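Local coordinates for protein mRNA nuclease HepT (Shewanella oneidensis MR-1, PDB 6M6U) that cleaves mRNA, probably endonucleolytically, as the bacteriostatic toxin of a type VII toxin-antitoxin system and is neutralized mostly through tri-AMPylation by its antitoxin MntA, at residues V101-Y104 with Q105-N108. Residues are numbered along the deposited sequence; the frame is centred on the assembly and turned at random.
Sequences VHDY and QELN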
loop_
_atom_site.group_PDB
_atom_site.type_symbol
_atom_site.label_atom_id
_atom_site.label_comp_id
_atom_site.label_asym_id
_atom_site.label_seq_id
_atom_site.Cartn_x
_atom_site.Cartn_y
_atom_site.Cartn_z
ATOM N N VAL B 101 -31.269 -35.890 7.940
ATOM C CA VAL B 101 -31.108 -34.662 8.710
ATOM C C VAL B 101 -31.530 -33.443 7.896
ATOM O O VAL B 101 -32.334 -32.625 8.355
ATOM C CB VAL B 101 -29.659 -34.533 9.213
ATOM C CG1 VAL B 101 -29.486 -33.240 9.991
ATOM C CG2 VAL B 101 -29.289 -35.734 10.075
ATOM N N HIS B 102 -31.007 -33.302 6.674
ATOM C CA HIS B 102 -31.161 -32.059 5.921
ATOM C C HIS B 102 -32.390 -32.018 5.025
ATOM O O HIS B 102 -32.802 -30.925 4.619
ATOM C CB HIS B 102 -29.923 -31.807 5.058
ATOM C CG HIS B 102 -28.655 -31.714 5.843
ATOM N ND1 HIS B 102 -27.640 -32.642 5.738
ATOM C CD2 HIS B 102 -28.245 -30.811 6.761
ATOM C CE1 HIS B 102 -26.656 -32.308 6.553
ATOM N NE2 HIS B 102 -26.998 -31.201 7.188
ATOM N N ASP B 103 -32.980 -33.165 4.696
ATOM C CA ASP B 103 -34.094 -33.216 3.760
ATOM C C ASP B 103 -35.079 -34.304 4.201
ATOM O O ASP B 103 -35.341 -35.274 3.494
ATOM C CB ASP B 103 -33.574 -33.450 2.343
ATOM C CG ASP B 103 -34.588 -33.078 1.281
ATOM O OD1 ASP B 103 -35.411 -32.170 1.530
ATOM O OD2 ASP B 103 -34.551 -33.688 0.191
ATOM N N TYR B 104 -35.641 -34.133 5.403
ATOM C CA TYR B 104 -36.501 -35.166 5.971
ATOM C C TYR B 104 -37.736 -35.413 5.117
ATOM O O TYR B 104 -38.213 -36.551 5.034
ATOM C CB TYR B 104 -36.914 -34.789 7.394
ATOM C CG TYR B 104 -37.965 -35.706 7.985
ATOM C CD1 TYR B 104 -37.617 -36.943 8.520
ATOM C CD2 TYR B 104 -39.306 -35.336 8.012
ATOM C CE1 TYR B 104 -38.576 -37.788 9.062
ATOM C CE2 TYR B 104 -40.271 -36.175 8.551
ATOM C CZ TYR B 104 -39.899 -37.398 9.075
ATOM O OH TYR B 104 -40.854 -38.232 9.612
ATOM N N GLN B 105 -38.263 -34.371 4.473
ATOM C CA GLN B 105 -39.477 -34.534 3.681
ATOM C C GLN B 105 -39.274 -35.511 2.531
ATOM O O GLN B 105 -40.239 -36.129 2.067
ATOM C CB GLN B 105 -39.947 -33.177 3.158
ATOM C CG GLN B 105 -40.485 -32.249 4.239
ATOM C CD GLN B 105 -41.879 -32.638 4.705
ATOM O OE1 GLN B 105 -42.847 -32.552 3.947
ATOM N NE2 GLN B 105 -41.985 -33.070 5.957
ATOM N N GLU B 106 -38.038 -35.669 2.060
ATOM C CA GLU B 106 -37.724 -36.657 1.035
ATOM C C GLU B 106 -37.203 -37.965 1.612
ATOM O O GLU B 106 -36.932 -38.898 0.848
ATOM C CB GLU B 106 -36.702 -36.092 0.045
ATOM C CG GLU B 106 -37.273 -35.057 -0.903
ATOM C CD GLU B 106 -38.674 -35.409 -1.366
ATOM O OE1 GLU B 106 -39.606 -34.627 -1.082
ATOM O OE2 GLU B 106 -38.843 -36.473 -2.002
ATOM N N LEU B 107 -37.056 -38.059 2.929
ATOM C CA LEU B 107 -36.565 -39.286 3.536
ATOM C C LEU B 107 -37.579 -40.405 3.361
ATOM O O LEU B 107 -38.781 -40.220 3.582
ATOM C CB LEU B 107 -36.276 -39.074 5.020
ATOM C CG LEU B 107 -35.729 -40.289 5.775
ATOM C CD1 LEU B 107 -34.416 -40.748 5.165
ATOM C CD2 LEU B 107 -35.560 -39.975 7.255
ATOM N N ASN B 108 -37.090 -41.568 2.946
ATOM C CA ASN B 108 -37.901 -42.778 2.932
ATOM C C ASN B 108 -37.685 -43.485 4.263
ATOM O O ASN B 108 -36.631 -44.088 4.493
ATOM C CB ASN B 108 -37.540 -43.680 1.757
ATOM C CG ASN B 108 -38.558 -44.781 1.543
ATOM O OD1 ASN B 108 -38.427 -45.879 2.084
ATOM N ND2 ASN B 108 -39.595 -44.484 0.766
#
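The ring of Tyr104 overlaps the end of Leu107, one turn of 3-10 helix further on: CD2 of Leu107 lies 3.9 Å from CD1 of Tyr104 and nearly as close to CE1, approaching the ring obliquely. With CG trans to N in both residues (chi1 172° in Tyr104), the ring and the branched end of the leucine meet across the turn. The backbone joins the same two residues, Leu107 N donating to Tyr104 O at 2.8 Å. A second i to i+3 bond, longer at 3.1 Å, runs from Glu106 N to Asp103 O; the two successive bonds close the short 3-10 turn that follows helix 84-102. Asp103 is where the chain leaves helical geometry, directly after His102. This bend carries the end of the RX(4)HXY motif of the HepT toxins, in which Arg97 and His102 are, by similarity, the active-site residues and Tyr104 is the tyrosine that MntA tri-AMPylates; here it is unmodified. Its hydroxyl is hydrogen-bonded to Gln36 OE1, while Phe33 and, from the second subunit, Arg45 pack against its side chain. Leu107 also packs on Ile40 of helix 33-60 and on Leu96, Ile99 and Ala100 of helix 84-102, joining the turn to both helices. Asp103 and Glu106 run side by side, pointing the same way: Asp103 OD2 touches the aliphatic part of Glu106, 3.2 Å from CB, while the two carboxylates stay apart, OD2 of Asp103 being 5.3 Å from OE1 of Glu106, a separation that probably eases their like charges. The Gln105 chain bends at its second torsion, bringing NE2 loosely to Tyr104 CD2 at 4.1 Å, with the amide plane tilted 49° to the ring.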